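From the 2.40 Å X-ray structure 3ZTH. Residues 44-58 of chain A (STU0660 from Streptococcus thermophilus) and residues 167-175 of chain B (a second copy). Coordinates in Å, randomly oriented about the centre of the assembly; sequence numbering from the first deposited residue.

Chain A, residues 44-58: GKKYSSEDLSIFDYE
Chain B, residues 167-175: NKNLSFEWV

How does the segment leading into the contact reach chain B? Gly A44 leaves the preceding helix with positive phi (85/23), and Lys A45 (-59/132) begins an extended run through Tyr A47. Lys A45, with chi angles t, p, t, t, brings NZ to 4.2 Å from Glu B173 OE2, too far for a salt bridge. Water 1 closes the gap: it accepts from Lys A45 NZ at 3.1 Å and donates to Glu B173 OE2 at 2.9 Å and to Asp A51 OD1 at 2.8 Å. Glu B173 is m, p, with chi3 at -45°.

Where do the backbones meet? Ser A48 (-92/174, chi1 p) is the N-cap of a short, weakly bonded helix, its OG accepting from Asp A51 N at 3.1 Å. Within that helix lies the closest approach of the backbones, Glu A50 CA to Leu B170 CA at 4.4 Å. Glu A50 O accepts from Ser B171 N at 3.0 Å and also receives a CA-H...O contact from Leu B170 CA at 3.5 Å.

What holds Asp A51 in place for chain B? The aspartate (chi1 m, chi2 -36°) reciprocates the cap, its OD2 accepting from Ser A48 N at 2.8 Å. OD1 meets Ser B171, whose OG (chi1 m) donates to it at a very short 2.4 Å. Although the CA-to-CB bond of Asp A51 points away overall, the carboxylate comes nearer to chain B. Asp A51 O accepts from Trp B174 NE1 at 2.7 Å; the tryptophan has chi1 m and chi2 142°. Residues 172-174 form a 3-10 segment, in which Trp B174 N donates to Ser B171 O at 2.8 Å. Ser A53 OG (chi1 m) lies 2.9 Å from Asn B169 O and 2.8 Å from Glu A50 O, and its single proton cannot be assigned between these acceptors.

What packs against the indole and beyond it? Ile A54 (-59/-15; chi1 p, chi2 t) places CD1 3.3 Å from the centroid of the five-membered ring of Trp B174, only 6° off the normal, a CH-pi contact over one face. Phe A55 (chi1 m, chi2 -66°) turns its edge toward the indole in an offset edge-to-face pair, with CE2 4.1 Å from Trp B174 CZ2 and planes at 87°. A type I' turn from Phe A55 to Glu A58 follows, with Asp A56 at 61/43 and Tyr A57 at 55/25. Tyr A57 (chi1 m) brings OH to 3.5 Å from CE of the fully extended, all-t Lys B168.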

ATOM      1  N   GLY A  44     -11.155  10.710  19.177  1.00 39.29           N
ATOM      2  CA  GLY A  44     -11.245   9.467  18.432  1.00 41.26           C
ATOM      3  C   GLY A  44      -9.974   8.636  18.389  1.00 42.99           C
ATOM      4  O   GLY A  44      -9.777   7.813  17.491  1.00 42.70           O
ATOM      5  N   LYS A  45      -9.104   8.845  19.365  1.00 42.88           N
ATOM      6  CA  LYS A  45      -7.860   8.098  19.431  1.00 42.91           C
ATOM      7  C   LYS A  45      -8.091   6.586  19.518  1.00 43.36           C
ATOM      8  O   LYS A  45      -8.908   6.114  20.307  1.00 40.79           O
ATOM      9  CB  LYS A  45      -7.060   8.558  20.651  1.00 41.33           C
ATOM     10  CG  LYS A  45      -5.811   7.760  20.936  1.00 40.41           C
ATOM     11  CD  LYS A  45      -4.718   8.070  19.940  1.00 42.77           C
ATOM     12  CE  LYS A  45      -3.403   7.420  20.363  1.00 44.91           C
ATOM     13  NZ  LYS A  45      -2.264   7.844  19.498  1.00 46.44           N
ATOM     14  N   LYS A  46      -7.370   5.833  18.694  1.00 45.87           N
ATOM     15  CA  LYS A  46      -7.445   4.374  18.713  1.00 47.94           C
ATOM     16  C   LYS A  46      -6.240   3.983  19.568  1.00 47.76           C
ATOM     17  O   LYS A  46      -5.092   4.162  19.168  1.00 47.59           O
ATOM     18  CB  LYS A  46      -7.325   3.813  17.296  1.00 50.11           C
ATOM     19  CG  LYS A  46      -8.457   4.262  16.372  1.00 55.12           C
ATOM     20  CD  LYS A  46      -8.068   4.141  14.903  1.00 59.00           C
ATOM     21  CE  LYS A  46      -8.981   4.978  14.015  1.00 59.57           C
ATOM     22  NZ  LYS A  46      -8.381   5.218  12.671  1.00 59.66           N
ATOM     23  N   TYR A  47      -6.518   3.468  20.757  1.00 47.46           N
ATOM     24  CA  TYR A  47      -5.483   3.109  21.709  1.00 47.56           C
ATOM     25  C   TYR A  47      -4.675   1.854  21.436  1.00 48.10           C
ATOM     26  O   TYR A  47      -5.228   0.792  21.155  1.00 50.34           O
ATOM     27  CB  TYR A  47      -6.099   2.966  23.095  1.00 48.04           C
ATOM     28  CG  TYR A  47      -6.991   4.109  23.523  1.00 46.92           C
ATOM     29  CD1 TYR A  47      -6.484   5.400  23.679  1.00 47.69           C
ATOM     30  CD2 TYR A  47      -8.329   3.882  23.841  1.00 45.63           C
ATOM     31  CE1 TYR A  47      -7.290   6.442  24.152  1.00 46.59           C
ATOM     32  CE2 TYR A  47      -9.140   4.909  24.311  1.00 47.27           C
ATOM     33  CZ  TYR A  47      -8.616   6.186  24.468  1.00 47.63           C
ATOM     34  OH  TYR A  47      -9.416   7.195  24.954  1.00 49.01           O
ATOM     35  N   SER A  48      -3.356   1.978  21.537  1.00 47.26           N
ATOM     36  CA  SER A  48      -2.476   0.832  21.372  1.00 46.86           C
ATOM     37  C   SER A  48      -2.339   0.343  22.802  1.00 47.47           C
ATOM     38  O   SER A  48      -2.829   0.997  23.722  1.00 48.16           O
ATOM     39  CB  SER A  48      -1.106   1.258  20.851  1.00 46.05           C
ATOM     40  OG  SER A  48      -0.382   1.962  21.844  1.00 47.26           O
ATOM     41  N   SER A  49      -1.684  -0.792  23.010  1.00 48.44           N
ATOM     42  CA  SER A  49      -1.522  -1.291  24.369  1.00 49.06           C
ATOM     43  C   SER A  49      -0.491  -0.453  25.125  1.00 48.40           C
ATOM     44  O   SER A  49      -0.553  -0.335  26.346  1.00 48.69           O
ATOM     45  CB  SER A  49      -1.115  -2.769  24.356  1.00 50.22           C
ATOM     46  OG  SER A  49       0.013  -2.981  23.530  1.00 53.84           O
ATOM     47  N   GLU A  50       0.455   0.135  24.403  1.00 48.44           N
ATOM     48  CA  GLU A  50       1.460   0.971  25.049  1.00 49.86           C
ATOM     49  C   GLU A  50       0.808   2.272  25.525  1.00 49.10           C
ATOM     50  O   GLU A  50       1.302   2.926  26.444  1.00 48.24           O
ATOM     51  CB  GLU A  50       2.618   1.285  24.092  1.00 52.41           C
ATOM     52  CG  GLU A  50       3.545   0.105  23.795  1.00 58.00           C
ATOM     53  CD  GLU A  50       3.072  -0.758  22.628  1.00 60.08           C
ATOM     54  OE1 GLU A  50       1.904  -1.197  22.632  1.00 62.48           O
ATOM     55  OE2 GLU A  50       3.879  -1.004  21.706  1.00 61.11           O
ATOM     56  N   ASP A  51      -0.303   2.643  24.895  1.00 46.82           N
ATOM     57  CA  ASP A  51      -1.007   3.855  25.284  1.00 44.70           C
ATOM     58  C   ASP A  51      -1.743   3.619  26.594  1.00 45.09           C
ATOM     59  O   ASP A  51      -1.817   4.504  27.442  1.00 45.74           O
ATOM     60  CB  ASP A  51      -2.035   4.265  24.224  1.00 44.35           C
ATOM     61  CG  ASP A  51      -1.406   4.689  22.913  1.00 41.14           C
ATOM     62  OD1 ASP A  51      -0.329   5.309  22.927  1.00 41.24           O
ATOM     63  OD2 ASP A  51      -2.012   4.420  21.860  1.00 40.89           O
ATOM     64  N   LEU A  52      -2.282   2.416  26.761  1.00 45.70           N
ATOM     65  CA  LEU A  52      -3.045   2.081  27.962  1.00 45.27           C
ATOM     66  C   LEU A  52      -2.213   1.533  29.121  1.00 45.63           C
ATOM     67  O   LEU A  52      -2.752   1.245  30.191  1.00 44.54           O
ATOM     68  CB  LEU A  52      -4.154   1.097  27.593  1.00 43.60           C
ATOM     69  CG  LEU A  52      -5.056   1.609  26.463  1.00 43.70           C
ATOM     70  CD1 LEU A  52      -5.983   0.510  25.986  1.00 43.63           C
ATOM     71  CD2 LEU A  52      -5.854   2.805  26.953  1.00 42.75           C
ATOM     72  N   SER A  53      -0.905   1.406  28.911  1.00 46.78           N
ATOM     73  CA  SER A  53       0.010   0.894  29.935  1.00 47.69           C
ATOM     74  C   SER A  53      -0.287   1.468  31.312  1.00 47.26           C
ATOM     75  O   SER A  53      -0.631   0.738  32.233  1.00 47.60           O
ATOM     76  CB  SER A  53       1.452   1.241  29.580  1.00 47.68           C
ATOM     77  OG  SER A  53       1.747   0.831  28.263  1.00 55.20           O
ATOM     78  N   ILE A  54      -0.146   2.784  31.433  1.00 46.95           N
ATOM     79  CA  ILE A  54      -0.368   3.499  32.687  1.00 45.85           C
ATOM     80  C   ILE A  54      -1.768   3.345  33.286  1.00 46.00           C
ATOM     81  O   ILE A  54      -1.992   3.684  34.448  1.00 46.04           O
ATOM     82  CB  ILE A  54      -0.085   5.011  32.515  1.00 44.26           C
ATOM     83  CG1 ILE A  54      -1.052   5.607  31.487  1.00 43.58           C
ATOM     84  CG2 ILE A  54       1.355   5.217  32.099  1.00 41.46           C
ATOM     85  CD1 ILE A  54      -0.969   7.119  31.345  1.00 43.62           C
ATOM     86  N   PHE A  55      -2.717   2.854  32.505  1.00 44.93           N
ATOM     87  CA  PHE A  55      -4.056   2.680  33.032  1.00 47.31           C
ATOM     88  C   PHE A  55      -4.343   1.192  33.205  1.00 49.77           C
ATOM     89  O   PHE A  55      -5.497   0.772  33.251  1.00 50.89           O
ATOM     90  CB  PHE A  55      -5.072   3.301  32.080  1.00 46.70           C
ATOM     91  CG  PHE A  55      -4.850   4.759  31.828  1.00 47.58           C
ATOM     92  CD1 PHE A  55      -4.994   5.685  32.855  1.00 47.76           C
ATOM     93  CD2 PHE A  55      -4.485   5.211  30.562  1.00 47.48           C
ATOM     94  CE1 PHE A  55      -4.778   7.042  32.625  1.00 47.47           C
ATOM     95  CE2 PHE A  55      -4.266   6.566  30.324  1.00 46.92           C
ATOM     96  CZ  PHE A  55      -4.414   7.481  31.356  1.00 47.46           C
ATOM     97  N   ASP A  56      -3.286   0.396  33.304  1.00 51.68           N
ATOM     98  CA  ASP A  56      -3.439  -1.048  33.441  1.00 53.39           C
ATOM     99  C   ASP A  56      -4.161  -1.653  32.239  1.00 52.20           C
ATOM    100  O   ASP A  56      -5.049  -2.492  32.395  1.00 51.41           O
ATOM    101  CB  ASP A  56      -4.196  -1.388  34.722  1.00 55.79           C
ATOM    102  CG  ASP A  56      -3.269  -1.777  35.846  1.00 59.19           C
ATOM    103  OD1 ASP A  56      -2.289  -1.034  36.097  1.00 59.96           O
ATOM    104  OD2 ASP A  56      -3.526  -2.829  36.475  1.00 61.19           O
ATOM    105  N   TYR A  57      -3.772  -1.199  31.047  1.00 50.34           N
ATOM    106  CA  TYR A  57      -4.328  -1.684  29.785  1.00 48.60           C
ATOM    107  C   TYR A  57      -5.842  -1.577  29.696  1.00 49.53           C
ATOM    108  O   TYR A  57      -6.487  -2.322  28.956  1.00 49.18           O
ATOM    109  CB  TYR A  57      -3.870  -3.121  29.566  1.00 45.09           C
ATOM    110  CG  TYR A  57      -2.367  -3.224  29.655  1.00 43.34           C
ATOM    111  CD1 TYR A  57      -1.560  -2.834  28.586  1.00 42.35           C
ATOM    112  CD2 TYR A  57      -1.744  -3.610  30.847  1.00 41.24           C
ATOM    113  CE1 TYR A  57      -0.172  -2.815  28.699  1.00 40.44           C
ATOM    114  CE2 TYR A  57      -0.361  -3.593  30.971  1.00 39.06           C
ATOM    115  CZ  TYR A  57       0.418  -3.194  29.893  1.00 39.67           C
ATOM    116  OH  TYR A  57       1.784  -3.156  30.011  1.00 39.82           O
ATOM    117  N   GLU A  58      -6.394  -0.641  30.461  1.00 50.38           N
ATOM    118  CA  GLU A  58      -7.826  -0.378  30.476  1.00 51.00           C
ATOM    119  C   GLU A  58      -7.984   1.014  29.871  1.00 49.14           C
ATOM    120  O   GLU A  58      -7.177   1.902  30.149  1.00 48.73           O
ATOM    121  CB  GLU A  58      -8.347  -0.384  31.913  1.00 54.80           C
ATOM    122  CG  GLU A  58      -9.643  -1.153  32.085  1.00 62.06           C
ATOM    123  CD  GLU A  58      -9.461  -2.636  31.823  1.00 66.41           C
ATOM    124  OE1 GLU A  58      -8.759  -3.292  32.624  1.00 66.80           O
ATOM    125  OE2 GLU A  58     -10.007  -3.141  30.813  1.00 69.73           O
TER
ATOM    126  N   ASN B 167      11.630  -2.434  31.969  1.00 69.90           N
ATOM    127  CA  ASN B 167      11.135  -3.356  30.952  1.00 70.02           C
ATOM    128  C   ASN B 167       9.629  -3.342  30.662  1.00 68.67           C
ATOM    129  O   ASN B 167       9.095  -4.293  30.086  1.00 69.00           O
ATOM    130  CB  ASN B 167      11.595  -4.782  31.277  1.00 73.07           C
ATOM    131  CG  ASN B 167      12.981  -5.090  30.712  1.00 75.38           C
ATOM    132  OD1 ASN B 167      13.930  -4.328  30.914  1.00 75.80           O
ATOM    133  ND2 ASN B 167      13.098  -6.210  30.001  1.00 75.76           N
ATOM    134  N   LYS B 168       8.944  -2.270  31.060  1.00 66.05           N
ATOM    135  CA  LYS B 168       7.513  -2.140  30.786  1.00 61.88           C
ATOM    136  C   LYS B 168       7.312  -0.984  29.809  1.00 58.27           C
ATOM    137  O   LYS B 168       7.429   0.183  30.179  1.00 57.77           O
ATOM    138  CB  LYS B 168       6.715  -1.861  32.061  1.00 62.17           C
ATOM    139  CG  LYS B 168       5.224  -1.706  31.778  1.00 62.15           C
ATOM    140  CD  LYS B 168       4.414  -1.407  33.025  1.00 61.82           C
ATOM    141  CE  LYS B 168       2.938  -1.258  32.684  1.00 61.23           C
ATOM    142  NZ  LYS B 168       2.127  -0.881  33.873  1.00 60.05           N
ATOM    143  N   ASN B 169       7.006  -1.311  28.563  1.00 54.49           N
ATOM    144  CA  ASN B 169       6.822  -0.290  27.546  1.00 51.49           C
ATOM    145  C   ASN B 169       5.603   0.599  27.754  1.00 50.70           C
ATOM    146  O   ASN B 169       4.564   0.162  28.254  1.00 50.00           O
ATOM    147  CB  ASN B 169       6.726  -0.930  26.157  1.00 49.94           C
ATOM    148  CG  ASN B 169       7.847  -1.913  25.885  1.00 49.35           C
ATOM    149  OD1 ASN B 169       8.933  -1.815  26.464  1.00 48.22           O
ATOM    150  ND2 ASN B 169       7.595  -2.860  24.989  1.00 47.41           N
ATOM    151  N   LEU B 170       5.757   1.862  27.373  1.00 48.78           N
ATOM    152  CA  LEU B 170       4.685   2.842  27.434  1.00 45.45           C
ATOM    153  C   LEU B 170       4.881   3.780  26.254  1.00 42.49           C
ATOM    154  O   LEU B 170       5.987   3.894  25.721  1.00 39.71           O
ATOM    155  CB  LEU B 170       4.695   3.633  28.751  1.00 45.70           C
ATOM    156  CG  LEU B 170       5.942   4.252  29.383  1.00 46.75           C
ATOM    157  CD1 LEU B 170       6.890   4.802  28.338  1.00 48.06           C
ATOM    158  CD2 LEU B 170       5.481   5.353  30.344  1.00 46.71           C
ATOM    159  N   SER B 171       3.806   4.436  25.840  1.00 39.93           N
ATOM    160  CA  SER B 171       3.869   5.355  24.717  1.00 38.71           C
ATOM    161  C   SER B 171       4.631   6.633  25.063  1.00 38.43           C
ATOM    162  O   SER B 171       4.561   7.134  26.187  1.00 35.97           O
ATOM    163  CB  SER B 171       2.455   5.690  24.252  1.00 39.29           C
ATOM    164  OG  SER B 171       1.775   4.509  23.866  1.00 41.15           O
ATOM    165  N   PHE B 172       5.370   7.144  24.084  1.00 38.06           N
ATOM    166  CA  PHE B 172       6.159   8.360  24.248  1.00 38.63           C
ATOM    167  C   PHE B 172       5.378   9.468  24.950  1.00 38.88           C
ATOM    168  O   PHE B 172       5.942  10.244  25.723  1.00 38.39           O
ATOM    169  CB  PHE B 172       6.623   8.865  22.881  1.00 37.87           C
ATOM    170  CG  PHE B 172       7.323  10.192  22.930  1.00 39.99           C
ATOM    171  CD1 PHE B 172       8.607  10.297  23.450  1.00 39.84           C
ATOM    172  CD2 PHE B 172       6.689  11.341  22.461  1.00 40.47           C
ATOM    173  CE1 PHE B 172       9.255  11.525  23.503  1.00 40.92           C
ATOM    174  CE2 PHE B 172       7.327  12.574  22.510  1.00 42.44           C
ATOM    175  CZ  PHE B 172       8.616  12.669  23.033  1.00 41.74           C
ATOM    176  N   GLU B 173       4.082   9.539  24.670  1.00 38.56           N
ATOM    177  CA  GLU B 173       3.226  10.553  25.265  1.00 40.54           C
ATOM    178  C   GLU B 173       3.203  10.522  26.794  1.00 40.55           C
ATOM    179  O   GLU B 173       3.052  11.564  27.431  1.00 40.70           O
ATOM    180  CB  GLU B 173       1.794  10.418  24.730  1.00 41.85           C
ATOM    181  CG  GLU B 173       1.639  10.773  23.254  1.00 44.15           C
ATOM    182  CD  GLU B 173       1.950   9.611  22.321  1.00 46.67           C
ATOM    183  OE1 GLU B 173       2.964   8.914  22.533  1.00 48.94           O
ATOM    184  OE2 GLU B 173       1.181   9.400  21.360  1.00 48.74           O
ATOM    185  N   TRP B 174       3.373   9.340  27.382  1.00 39.65           N
ATOM    186  CA  TRP B 174       3.332   9.201  28.840  1.00 38.99           C
ATOM    187  C   TRP B 174       4.671   9.359  29.564  1.00 39.22           C
ATOM    188  O   TRP B 174       4.734   9.310  30.797  1.00 39.01           O
ATOM    189  CB  TRP B 174       2.678   7.865  29.199  1.00 38.25           C
ATOM    190  CG  TRP B 174       1.270   7.757  28.664  1.00 38.42           C
ATOM    191  CD1 TRP B 174       0.675   6.646  28.141  1.00 39.45           C
ATOM    192  CD2 TRP B 174       0.280   8.800  28.618  1.00 37.29           C
ATOM    193  NE1 TRP B 174      -0.621   6.929  27.770  1.00 39.80           N
ATOM    194  CE2 TRP B 174      -0.890   8.241  28.051  1.00 37.04           C
ATOM    195  CE3 TRP B 174       0.268  10.150  29.002  1.00 34.19           C
ATOM    196  CZ2 TRP B 174      -2.061   8.982  27.859  1.00 35.81           C
ATOM    197  CZ3 TRP B 174      -0.898  10.888  28.812  1.00 35.69           C
ATOM    198  CH2 TRP B 174      -2.049  10.298  28.244  1.00 35.52           C
ATOM    199  N   VAL B 175       5.744   9.539  28.802  1.00 37.86           N
ATOM    200  CA  VAL B 175       7.046   9.754  29.413  1.00 37.31           C
ATOM    201  C   VAL B 175       6.998  11.200  29.887  1.00 36.25           C
ATOM    202  O   VAL B 175       6.650  12.080  29.108  1.00 38.13           O
ATOM    203  CB  VAL B 175       8.172   9.597  28.383  1.00 37.79           C
ATOM    204  CG1 VAL B 175       9.477  10.102  28.955  1.00 38.01           C
ATOM    205  CG2 VAL B 175       8.304   8.135  27.989  1.00 39.63           C
TER
HETATM  206  O   HOH W   1       0.399   6.678  20.655  1.00 43.88           O